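Local coordinates for Moesin/ezrin/radixin homolog 2 (Drosophila melanogaster, PDB 7EDR), which probably acts, as merlins do, as a FERM-domain scaffold at the cell cortex that binds partner proteins and links the membrane to growth-restraining signalling, at residues 83-89 with 104-109; 88-92 with 199-205; 127-132 with 193-197. All coordinates share one frame; numbering follows the deposited sequence.

Contact 1. Residues 83-89 with 104-109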
loop_
_atom_site.group_PDB
_atom_site.type_symbol
_atom_site.label_atom_id
_atom_site.label_comp_id
_atom_site.label_asym_id
_atom_site.label_seq_id
_atom_site.Cartn_x
_atom_site.Cartn_y
_atom_site.Cartn_z
ATOM N N PHE C 83 -8.673 -29.442 -9.301
ATOM C CA PHE C 83 -8.133 -28.126 -8.968
ATOM C C PHE C 83 -9.249 -27.287 -8.346
ATOM O O PHE C 83 -10.195 -26.895 -9.041
ATOM C CB PHE C 83 -7.573 -27.458 -10.218
ATOM C CG PHE C 83 -6.745 -26.241 -9.941
ATOM C CD1 PHE C 83 -5.450 -26.363 -9.464
ATOM C CD2 PHE C 83 -7.247 -24.971 -10.191
ATOM C CE1 PHE C 83 -4.676 -25.241 -9.233
ATOM C CE2 PHE C 83 -6.474 -23.838 -9.957
ATOM C CZ PHE C 83 -5.198 -23.967 -9.483
ATOM N N TYR C 84 -9.134 -27.020 -7.041
ATOM C CA TYR C 84 -10.173 -26.368 -6.240
ATOM C C TYR C 84 -9.596 -25.191 -5.466
ATOM O O TYR C 84 -8.424 -25.198 -5.081
ATOM C CB TYR C 84 -10.797 -27.287 -5.158
ATOM C CG TYR C 84 -11.684 -28.392 -5.617
ATOM C CD1 TYR C 84 -12.657 -28.176 -6.584
ATOM C CD2 TYR C 84 -11.578 -29.668 -5.054
ATOM C CE1 TYR C 84 -13.503 -29.215 -7.009
ATOM C CE2 TYR C 84 -12.416 -30.711 -5.464
ATOM C CZ TYR C 84 -13.378 -30.477 -6.448
ATOM O OH TYR C 84 -14.213 -31.496 -6.870
ATOM N N ALA C 85 -10.448 -24.214 -5.176
ATOM C CA ALA C 85 -10.126 -23.259 -4.127
ATOM C C ALA C 85 -10.151 -23.990 -2.797
ATOM O O ALA C 85 -11.163 -24.605 -2.440
ATOM C CB ALA C 85 -11.114 -22.098 -4.109
ATOM N N LYS C 86 -9.025 -23.949 -2.082
ATOM C CA LYS C 86 -8.953 -24.502 -0.736
ATOM C C LYS C 86 -9.187 -23.430 0.323
ATOM O O LYS C 86 -9.641 -23.741 1.441
ATOM C CB LYS C 86 -7.591 -25.181 -0.541
ATOM C CG LYS C 86 -7.363 -25.835 0.805
ATOM C CD LYS C 86 -6.017 -26.542 0.781
ATOM C CE LYS C 86 -5.758 -27.289 2.065
ATOM N NZ LYS C 86 -4.408 -27.906 2.014
ATOM N N PHE C 87 -8.902 -22.174 -0.029
ATOM C CA PHE C 87 -9.045 -21.026 0.851
ATOM C C PHE C 87 -9.882 -19.973 0.147
ATOM O O PHE C 87 -9.872 -19.867 -1.090
ATOM C CB PHE C 87 -7.674 -20.444 1.247
ATOM C CG PHE C 87 -6.742 -21.470 1.801
ATOM C CD1 PHE C 87 -5.735 -22.005 1.012
ATOM C CD2 PHE C 87 -6.901 -21.938 3.111
ATOM C CE1 PHE C 87 -4.867 -22.995 1.518
ATOM C CE2 PHE C 87 -6.042 -22.928 3.633
ATOM C CZ PHE C 87 -5.022 -23.455 2.832
ATOM N N PHE C 88 -10.612 -19.199 0.946
ATOM C CA PHE C 88 -11.526 -18.206 0.415
ATOM C C PHE C 88 -11.149 -16.823 0.914
ATOM O O PHE C 88 -10.785 -16.662 2.085
ATOM C CB PHE C 88 -12.972 -18.488 0.829
ATOM C CG PHE C 88 -13.503 -19.764 0.310
ATOM C CD1 PHE C 88 -13.134 -20.963 0.882
ATOM C CD2 PHE C 88 -14.398 -19.770 -0.752
ATOM C CE1 PHE C 88 -13.648 -22.155 0.396
ATOM C CE2 PHE C 88 -14.907 -20.952 -1.236
ATOM C CZ PHE C 88 -14.544 -22.144 -0.669
ATOM N N PRO C 89 -11.258 -15.810 0.066
ATOM C CA PRO C 89 -10.983 -14.441 0.508
ATOM C C PRO C 89 -12.010 -13.991 1.538
ATOM O O PRO C 89 -13.065 -14.612 1.723
ATOM C CB PRO C 89 -11.089 -13.628 -0.786
ATOM C CG PRO C 89 -12.072 -14.429 -1.634
ATOM C CD PRO C 89 -11.790 -15.875 -1.308
ATOM N N LEU C 104 -13.143 -18.956 -11.538
ATOM C CA LEU C 104 -13.002 -20.252 -10.876
ATOM C C LEU C 104 -13.723 -20.278 -9.525
ATOM O O LEU C 104 -14.289 -21.308 -9.142
ATOM C CB LEU C 104 -11.517 -20.597 -10.723
ATOM C CG LEU C 104 -10.746 -20.974 -11.999
ATOM C CD1 LEU C 104 -9.337 -21.422 -11.666
ATOM C CD2 LEU C 104 -11.447 -22.075 -12.767
ATOM N N PHE C 105 -13.738 -19.153 -8.793
ATOM C CA PHE C 105 -14.528 -19.098 -7.560
ATOM C C PHE C 105 -16.023 -19.105 -7.864
ATOM O O PHE C 105 -16.801 -19.771 -7.162
ATOM C CB PHE C 105 -14.174 -17.859 -6.729
ATOM C CG PHE C 105 -13.061 -18.073 -5.752
ATOM C CD1 PHE C 105 -13.307 -18.651 -4.501
ATOM C CD2 PHE C 105 -11.763 -17.691 -6.064
ATOM C CE1 PHE C 105 -12.275 -18.856 -3.590
ATOM C CE2 PHE C 105 -10.719 -17.895 -5.144
ATOM C CZ PHE C 105 -10.981 -18.470 -3.911
ATOM N N PHE C 106 -16.439 -18.369 -8.900
ATOM C CA PHE C 106 -17.847 -18.330 -9.263
ATOM C C PHE C 106 -18.380 -19.729 -9.539
ATOM O O PHE C 106 -19.457 -20.097 -9.056
ATOM C CB PHE C 106 -18.069 -17.431 -10.480
ATOM C CG PHE C 106 -19.421 -17.635 -11.140
ATOM C CD1 PHE C 106 -20.575 -17.126 -10.562
ATOM C CD2 PHE C 106 -19.538 -18.366 -12.323
ATOM C CE1 PHE C 106 -21.839 -17.345 -11.153
ATOM C CE2 PHE C 106 -20.781 -18.574 -12.910
ATOM C CZ PHE C 106 -21.932 -18.055 -12.321
ATOM N N LEU C 107 -17.629 -20.532 -10.308
ATOM C CA LEU C 107 -18.134 -21.847 -10.693
ATOM C C LEU C 107 -18.145 -22.805 -9.508
ATOM O O LEU C 107 -19.093 -23.581 -9.343
ATOM C CB LEU C 107 -17.310 -22.435 -11.837
ATOM C CG LEU C 107 -17.458 -21.766 -13.205
ATOM C CD1 LEU C 107 -16.478 -22.363 -14.178
ATOM C CD2 LEU C 107 -18.881 -21.925 -13.696
ATOM N N GLN C 108 -17.113 -22.762 -8.664
ATOM C CA GLN C 108 -17.077 -23.667 -7.515
ATOM C C GLN C 108 -18.119 -23.295 -6.459
ATOM O O GLN C 108 -18.775 -24.174 -5.896
ATOM C CB GLN C 108 -15.682 -23.664 -6.907
ATOM C CG GLN C 108 -15.536 -24.494 -5.674
ATOM C CD GLN C 108 -14.124 -24.433 -5.131
ATOM O OE1 GLN C 108 -13.161 -24.351 -5.904
ATOM N NE2 GLN C 108 -13.988 -24.430 -3.795
ATOM N N VAL C 109 -18.272 -22.005 -6.158
ATOM C CA VAL C 109 -19.263 -21.602 -5.168
ATOM C C VAL C 109 -20.672 -21.946 -5.644
ATOM O O VAL C 109 -21.514 -22.409 -4.859
ATOM C CB VAL C 109 -19.126 -20.101 -4.850
ATOM C CG1 VAL C 109 -20.313 -19.653 -4.034
ATOM C CG2 VAL C 109 -17.809 -19.815 -4.087
#
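Gln108 reaches from helix 99-114 of the helical central FERM lobe to Ala85, at the end of strand 78-85 in the ubiquitin-like lobe. With CG anti to the backbone N (chi1 177°) and the rest of the chain extended, CB and CG carry the amide straight out to the strand. CD arrives beside Ala85, and the two tip atoms divide the backbone of that one residue between them. OE1 accepts from Ala85 N at 2.8 Å. NE2 gives its hydrogen to Ala85 O, 3.1 Å away and nearly straight at 169°. Both bonds lie in the carbonyl plane on a lone pair, so the amide pairs with the strand much as a neighbouring backbone would, and the double grip fixes its rotation. Farther back, Phe83 is backbone hydrogen-bonded to Ser10 of strand 5-10.

The Gln108 amide stands nearly upright to two rings, that of Tyr84 near OE1 and that of Phe88, whose CZ comes within 3.9 Å of NE2. One helical turn back, Phe105 packs against the Ala85 methyl, its CE1 3.5 Å from Ala85 CB. Its edge is turned to the face of Phe88 in an offset edge-to-face pair, planes at 64° and centroids 5.7 Å apart. Tyr44 and Phe45 add further aromatic neighbours to Phe105. Two residues before Ala85, the Phe83 ring meets Leu104 CD1 at its CE2 edge, 4.1 Å away. At the far end of Phe105, Pro89 CD rests 3.8 Å from CZ, while Phe87 O lies in the plane of the ring, facing that same CZ.

Contact 2. Residues 88-92 with 199-205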
loop_
_atom_site.group_PDB
_atom_site.type_symbol
_atom_site.label_atom_id
_atom_site.label_comp_id
_atom_site.label_asym_id
_atom_site.label_seq_id
_atom_site.Cartn_x
_atom_site.Cartn_y
_atom_site.Cartn_z
ATOM N N PHE C 88 -10.612 -19.199 0.946
ATOM C CA PHE C 88 -11.526 -18.206 0.415
ATOM C C PHE C 88 -11.149 -16.823 0.914
ATOM O O PHE C 88 -10.785 -16.662 2.085
ATOM C CB PHE C 88 -12.972 -18.488 0.829
ATOM C CG PHE C 88 -13.503 -19.764 0.310
ATOM C CD1 PHE C 88 -13.134 -20.963 0.882
ATOM C CD2 PHE C 88 -14.398 -19.770 -0.752
ATOM C CE1 PHE C 88 -13.648 -22.155 0.396
ATOM C CE2 PHE C 88 -14.907 -20.952 -1.236
ATOM C CZ PHE C 88 -14.544 -22.144 -0.669
ATOM N N PRO C 89 -11.258 -15.810 0.066
ATOM C CA PRO C 89 -10.983 -14.441 0.508
ATOM C C PRO C 89 -12.010 -13.991 1.538
ATOM O O PRO C 89 -13.065 -14.612 1.723
ATOM C CB PRO C 89 -11.089 -13.628 -0.786
ATOM C CG PRO C 89 -12.072 -14.429 -1.634
ATOM C CD PRO C 89 -11.790 -15.875 -1.308
ATOM N N GLU C 90 -11.684 -12.897 2.240
ATOM C CA GLU C 90 -12.656 -12.353 3.184
ATOM C C GLU C 90 -13.649 -11.428 2.498
ATOM O O GLU C 90 -14.805 -11.363 2.916
ATOM C CB GLU C 90 -11.956 -11.629 4.330
ATOM C CG GLU C 90 -11.194 -12.542 5.258
ATOM C CD GLU C 90 -10.471 -11.770 6.360
ATOM O OE1 GLU C 90 -11.113 -10.867 6.954
ATOM O OE2 GLU C 90 -9.274 -12.059 6.636
ATOM N N ASN C 91 -13.236 -10.729 1.440
ATOM C CA ASN C 91 -14.158 -9.930 0.631
ATOM C C ASN C 91 -13.766 -10.072 -0.835
ATOM O O ASN C 91 -12.732 -9.532 -1.239
ATOM C CB ASN C 91 -14.130 -8.465 1.064
ATOM C CG ASN C 91 -15.128 -7.600 0.282
ATOM O OD1 ASN C 91 -16.048 -8.111 -0.381
ATOM N ND2 ASN C 91 -14.944 -6.279 0.355
ATOM N N VAL C 92 -14.589 -10.774 -1.636
ATOM C CA VAL C 92 -14.219 -11.041 -3.036
ATOM C C VAL C 92 -13.951 -9.749 -3.801
ATOM O O VAL C 92 -12.962 -9.652 -4.537
ATOM C CB VAL C 92 -15.275 -11.889 -3.775
ATOM C CG1 VAL C 92 -15.087 -13.365 -3.481
ATOM C CG2 VAL C 92 -16.715 -11.399 -3.494
ATOM N N GLN C 199 -21.071 -14.832 -0.659
ATOM C CA GLN C 199 -20.130 -14.778 0.449
ATOM C C GLN C 199 -20.794 -14.369 1.760
ATOM O O GLN C 199 -20.189 -14.545 2.824
ATOM C CB GLN C 199 -18.953 -13.857 0.095
ATOM C CG GLN C 199 -19.082 -12.403 0.498
ATOM C CD GLN C 199 -17.864 -11.591 0.077
ATOM O OE1 GLN C 199 -16.748 -12.108 -0.011
ATOM N NE2 GLN C 199 -18.078 -10.322 -0.204
ATOM N N ASP C 200 -22.030 -13.882 1.715
ATOM C CA ASP C 200 -22.755 -13.525 2.923
ATOM C C ASP C 200 -23.591 -14.672 3.469
ATOM O O ASP C 200 -24.219 -14.515 4.521
ATOM C CB ASP C 200 -23.637 -12.287 2.670
ATOM C CG ASP C 200 -22.819 -10.978 2.626
ATOM O OD1 ASP C 200 -21.607 -11.014 2.946
ATOM O OD2 ASP C 200 -23.382 -9.915 2.289
ATOM N N LEU C 201 -23.613 -15.817 2.798
ATOM C CA LEU C 201 -24.316 -16.972 3.333
ATOM C C LEU C 201 -23.600 -17.484 4.581
ATOM O O LEU C 201 -22.373 -17.404 4.693
ATOM C CB LEU C 201 -24.415 -18.075 2.277
ATOM C CG LEU C 201 -25.131 -17.696 0.973
ATOM C CD1 LEU C 201 -25.235 -18.895 0.030
ATOM C CD2 LEU C 201 -26.512 -17.122 1.254
ATOM N N ASP C 202 -24.385 -18.002 5.534
ATOM C CA ASP C 202 -23.822 -18.421 6.821
ATOM C C ASP C 202 -22.756 -19.497 6.648
ATOM O O ASP C 202 -21.762 -19.526 7.388
ATOM C CB ASP C 202 -24.925 -18.949 7.749
ATOM C CG ASP C 202 -25.971 -17.887 8.116
ATOM O OD1 ASP C 202 -25.599 -16.705 8.287
ATOM O OD2 ASP C 202 -27.172 -18.242 8.242
ATOM N N MET C 203 -22.951 -20.408 5.704
ATOM C CA MET C 203 -22.059 -21.545 5.570
ATOM C C MET C 203 -20.954 -21.323 4.550
ATOM O O MET C 203 -20.155 -22.235 4.321
ATOM C CB MET C 203 -22.858 -22.806 5.203
ATOM C CG MET C 203 -23.960 -23.155 6.215
ATOM S SD MET C 203 -24.877 -24.667 5.823
ATOM C CE MET C 203 -23.594 -25.925 5.907
ATOM N N TYR C 204 -20.890 -20.150 3.931
ATOM C CA TYR C 204 -19.876 -19.899 2.913
ATOM C C TYR C 204 -18.486 -19.899 3.535
ATOM O O TYR C 204 -18.262 -19.296 4.588
ATOM C CB TYR C 204 -20.149 -18.571 2.224
ATOM C CG TYR C 204 -19.070 -18.112 1.282
ATOM C CD1 TYR C 204 -18.045 -17.272 1.722
ATOM C CD2 TYR C 204 -19.086 -18.484 -0.060
ATOM C CE1 TYR C 204 -17.054 -16.816 0.857
ATOM C CE2 TYR C 204 -18.104 -18.039 -0.934
ATOM C CZ TYR C 204 -17.096 -17.200 -0.466
ATOM O OH TYR C 204 -16.125 -16.752 -1.330
ATOM N N GLY C 205 -17.564 -20.599 2.891
ATOM C CA GLY C 205 -16.190 -20.643 3.354
ATOM C C GLY C 205 -15.968 -21.220 4.735
ATOM O O GLY C 205 -15.002 -20.837 5.404
HETATM O O HOH W 1 -14.976 -14.232 0.116
#
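Gln199 spreads its side-chain amide over two consecutive residues, Asn91 and Val92, where the linker leaving the ubiquitin-like lobe enters helix 92-95 of the central FERM lobe. Asn91 is the N-cap of that helix. Val92 N donates to Gln199 OE1 at 3.0 Å, and Gln199 NE2 donates to Asn91 OD1 over the same 3.0 Å. The first donor is tilted 17° from the carbonyl plane of Gln199; the second approaches Asn91 at a 25° tilt, the two amides being turned well away from coplanar. The side chain of Asn91 swings away from its own N (chi1 -177°), which brings OD1 to the Gln199 amide.

A water then extends the polar network from Gln199 OE1, to which it donates at 2.8 Å. It accepts from Tyr204 OH, 3.1 Å away. It also lies close to Pro89 O, but a bond there is doubtful because the distance is too short. Glu90 faces elsewhere: its carboxylate makes salt bridges with Arg297 and Arg298, which joins this linker to the PH-like lobe.

Outside the polar centre the packing is aromatic. Tyr204 is sandwiched, with Gln199 CA over the centre of one face and the edge of Phe88 pointing at the opposite face. That edge-to-face pair has centroids 5.3 Å apart. Val92 adds its methyls beside the Gln199 amide, CG2 3.6 Å from Gln199 OE1, and CG1 near Tyr204 OH. Gly205 follows with a positive phi that suits glycine, and its CA sits over one face of Phe88 in a CH-pi contact, 4.2 Å from the ring centroid and nearest to CD1.

Contact 3. Residues 127-132 with 193-197; sequences LLASYA and EYLKI
The carbonyl oxygen of Leu127, a residue whose side chain packs on Ile197, is gripped twice within its own helix. Ser130 OG donates to it at 2.8 Å, in the carbonyl plane and on a lone pair, and Tyr131 N makes the regular helical bond at 3.0 Å. Ser130 OG is also hydrogen-bonded to His182 NE2, so the hydroxyl is engaged on the side of the helix turned away from this contact.

The two helices, 122-137 and 187-198, belong to the helical central lobe of the FERM domain and pack antiparallel. Their short segments run at 160° with axes 9.9 Å apart.

Leu128 and Tyr194 form the middle of the interface. Leu128 CD2 stands over the centre of the Tyr194 ring, 3.7 Å from the centroid and only 9° off the normal, a well-centred CH-pi contact. The Tyr194 side chain leaves its CA opposite the backbone N (chi1 -176°), which swings the ring across toward the facing helix; there CE2 also meets Leu128 CB at 3.5 Å. The same Leu128 CD2 touches Ile197 CG2, the two side chains running antiparallel alongside one another.

Tyr131 is clasped between aliphatic groups. Leu127 CD1 lies over one face toward the rim and Glu193 CB over the other, while Ile197 CD1 comes to the ring edge, 3.7 Å from CE2. The Glu193 chain bends beyond CB, and OE2 forms a salt bridge with Lys196 NZ at 2.8 Å.

The Ser130 hydroxyl and the Glu193-Lys196 pair thus find their partners without bridging the two segments, and the geometry is consistent with a join made mainly by apolar and CH-pi contacts rather than by charge.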
loop_
_atom_site.group_PDB
_atom_site.type_symbol
_atom_site.label_atom_id
_atom_site.label_comp_id
_atom_site.label_asym_id
_atom_site.label_seq_id
_atom_site.Cartn_x
_atom_site.Cartn_y
_atom_site.Cartn_z
ATOM N N LEU C 127 -32.470 -15.161 -6.961
ATOM C CA LEU C 127 -31.555 -14.108 -7.392
ATOM C C LEU C 127 -30.270 -14.699 -7.970
ATOM O O LEU C 127 -29.851 -14.348 -9.080
ATOM C CB LEU C 127 -31.251 -13.181 -6.221
ATOM C CG LEU C 127 -30.134 -12.155 -6.438
ATOM C CD1 LEU C 127 -30.443 -11.303 -7.641
ATOM C CD2 LEU C 127 -30.033 -11.294 -5.221
ATOM N N LEU C 128 -29.642 -15.618 -7.233
ATOM C CA LEU C 128 -28.448 -16.280 -7.745
ATOM C C LEU C 128 -28.723 -16.924 -9.093
ATOM O O LEU C 128 -27.884 -16.877 -10.005
ATOM C CB LEU C 128 -27.958 -17.326 -6.737
ATOM C CG LEU C 128 -27.499 -16.715 -5.409
ATOM C CD1 LEU C 128 -27.142 -17.796 -4.432
ATOM C CD2 LEU C 128 -26.316 -15.818 -5.676
ATOM N N ALA C 129 -29.907 -17.519 -9.245
ATOM C CA ALA C 129 -30.225 -18.180 -10.496
ATOM C C ALA C 129 -30.314 -17.167 -11.627
ATOM O O ALA C 129 -29.807 -17.414 -12.728
ATOM C CB ALA C 129 -31.520 -18.977 -10.355
ATOM N N SER C 130 -30.926 -16.002 -11.364
ATOM C CA SER C 130 -31.061 -14.999 -12.418
ATOM C C SER C 130 -29.705 -14.429 -12.825
ATOM O O SER C 130 -29.502 -14.125 -14.008
ATOM C CB SER C 130 -32.018 -13.896 -11.985
ATOM O OG SER C 130 -31.435 -13.029 -11.042
ATOM N N TYR C 131 -28.763 -14.315 -11.873
ATOM C CA TYR C 131 -27.378 -13.972 -12.216
ATOM C C TYR C 131 -26.705 -15.082 -13.023
ATOM O O TYR C 131 -26.012 -14.811 -14.013
ATOM C CB TYR C 131 -26.556 -13.708 -10.955
ATOM C CG TYR C 131 -26.861 -12.433 -10.202
ATOM C CD1 TYR C 131 -27.421 -11.325 -10.833
ATOM C CD2 TYR C 131 -26.562 -12.331 -8.859
ATOM C CE1 TYR C 131 -27.691 -10.158 -10.131
ATOM C CE2 TYR C 131 -26.819 -11.167 -8.152
ATOM C CZ TYR C 131 -27.383 -10.087 -8.788
ATOM O OH TYR C 131 -27.625 -8.944 -8.052
ATOM N N ALA C 132 -26.867 -16.337 -12.601
ATOM C CA ALA C 132 -26.269 -17.430 -13.357
ATOM C C ALA C 132 -26.734 -17.403 -14.808
ATOM O O ALA C 132 -25.932 -17.591 -15.733
ATOM C CB ALA C 132 -26.604 -18.768 -12.708
ATOM N N GLU C 193 -20.998 -10.139 -8.822
ATOM C CA GLU C 193 -22.214 -9.870 -8.048
ATOM C C GLU C 193 -22.749 -11.140 -7.404
ATOM O O GLU C 193 -23.214 -11.115 -6.263
ATOM C CB GLU C 193 -23.300 -9.246 -8.933
ATOM C CG GLU C 193 -22.988 -7.844 -9.436
ATOM C CD GLU C 193 -22.761 -6.850 -8.298
ATOM O OE1 GLU C 193 -23.583 -6.837 -7.351
ATOM O OE2 GLU C 193 -21.758 -6.095 -8.351
ATOM N N TYR C 194 -22.718 -12.253 -8.138
ATOM C CA TYR C 194 -23.100 -13.539 -7.579
ATOM C C TYR C 194 -22.243 -13.876 -6.355
ATOM O O TYR C 194 -22.765 -14.284 -5.313
ATOM C CB TYR C 194 -22.975 -14.612 -8.667
ATOM C CG TYR C 194 -23.433 -15.998 -8.282
ATOM C CD1 TYR C 194 -22.725 -16.764 -7.371
ATOM C CD2 TYR C 194 -24.561 -16.557 -8.865
ATOM C CE1 TYR C 194 -23.146 -18.028 -7.025
ATOM C CE2 TYR C 194 -24.989 -17.822 -8.527
ATOM C CZ TYR C 194 -24.284 -18.549 -7.609
ATOM O OH TYR C 194 -24.712 -19.805 -7.268
ATOM N N LEU C 195 -20.919 -13.708 -6.462
ATOM C CA LEU C 195 -20.055 -14.003 -5.325
ATOM C C LEU C 195 -20.351 -13.075 -4.147
ATOM O O LEU C 195 -20.385 -13.520 -2.994
ATOM C CB LEU C 195 -18.585 -13.912 -5.733
ATOM C CG LEU C 195 -18.161 -15.046 -6.657
ATOM C CD1 LEU C 195 -16.815 -14.757 -7.345
ATOM C CD2 LEU C 195 -18.109 -16.361 -5.884
ATOM N N LYS C 196 -20.599 -11.786 -4.414
ATOM C CA LYS C 196 -20.904 -10.859 -3.322
ATOM C C LYS C 196 -22.116 -11.301 -2.506
ATOM O O LYS C 196 -22.180 -11.040 -1.300
ATOM C CB LYS C 196 -21.117 -9.455 -3.873
ATOM C CG LYS C 196 -19.829 -8.652 -3.937
ATOM C CD LYS C 196 -20.101 -7.192 -4.252
ATOM C CE LYS C 196 -20.024 -6.943 -5.739
ATOM N NZ LYS C 196 -20.277 -5.518 -6.034
ATOM N N ILE C 197 -23.069 -11.985 -3.125
ATOM C CA ILE C 197 -24.202 -12.512 -2.380
ATOM C C ILE C 197 -23.894 -13.873 -1.776
ATOM O O ILE C 197 -24.283 -14.149 -0.638
ATOM C CB ILE C 197 -25.436 -12.543 -3.301
ATOM C CG1 ILE C 197 -26.050 -11.148 -3.305
ATOM C CG2 ILE C 197 -26.457 -13.589 -2.832
ATOM C CD1 ILE C 197 -26.851 -10.902 -4.419
#

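Contacts 1 and 2 start from the same piece of chain, the end of strand 78-85 and the linker after it, and share Phe88 and Pro89; their centres are about 11 Å apart. Contact 3 comes later in the chain than contact 1, is nested inside the loop closed by contact 2, and lies about 15 Å and 13 Å from their centres. Contact 1 fastens the ubiquitin-like lobe to helix 99-114, contact 2 brings together the linkers at the entry and exit of the central lobe, and contact 3 packs two helices within it. Helix 187-198 connects them: Tyr194 and Leu195 pack on Phe106, and Leu195 also on Val92, so lobe junction and helical interior are continuous.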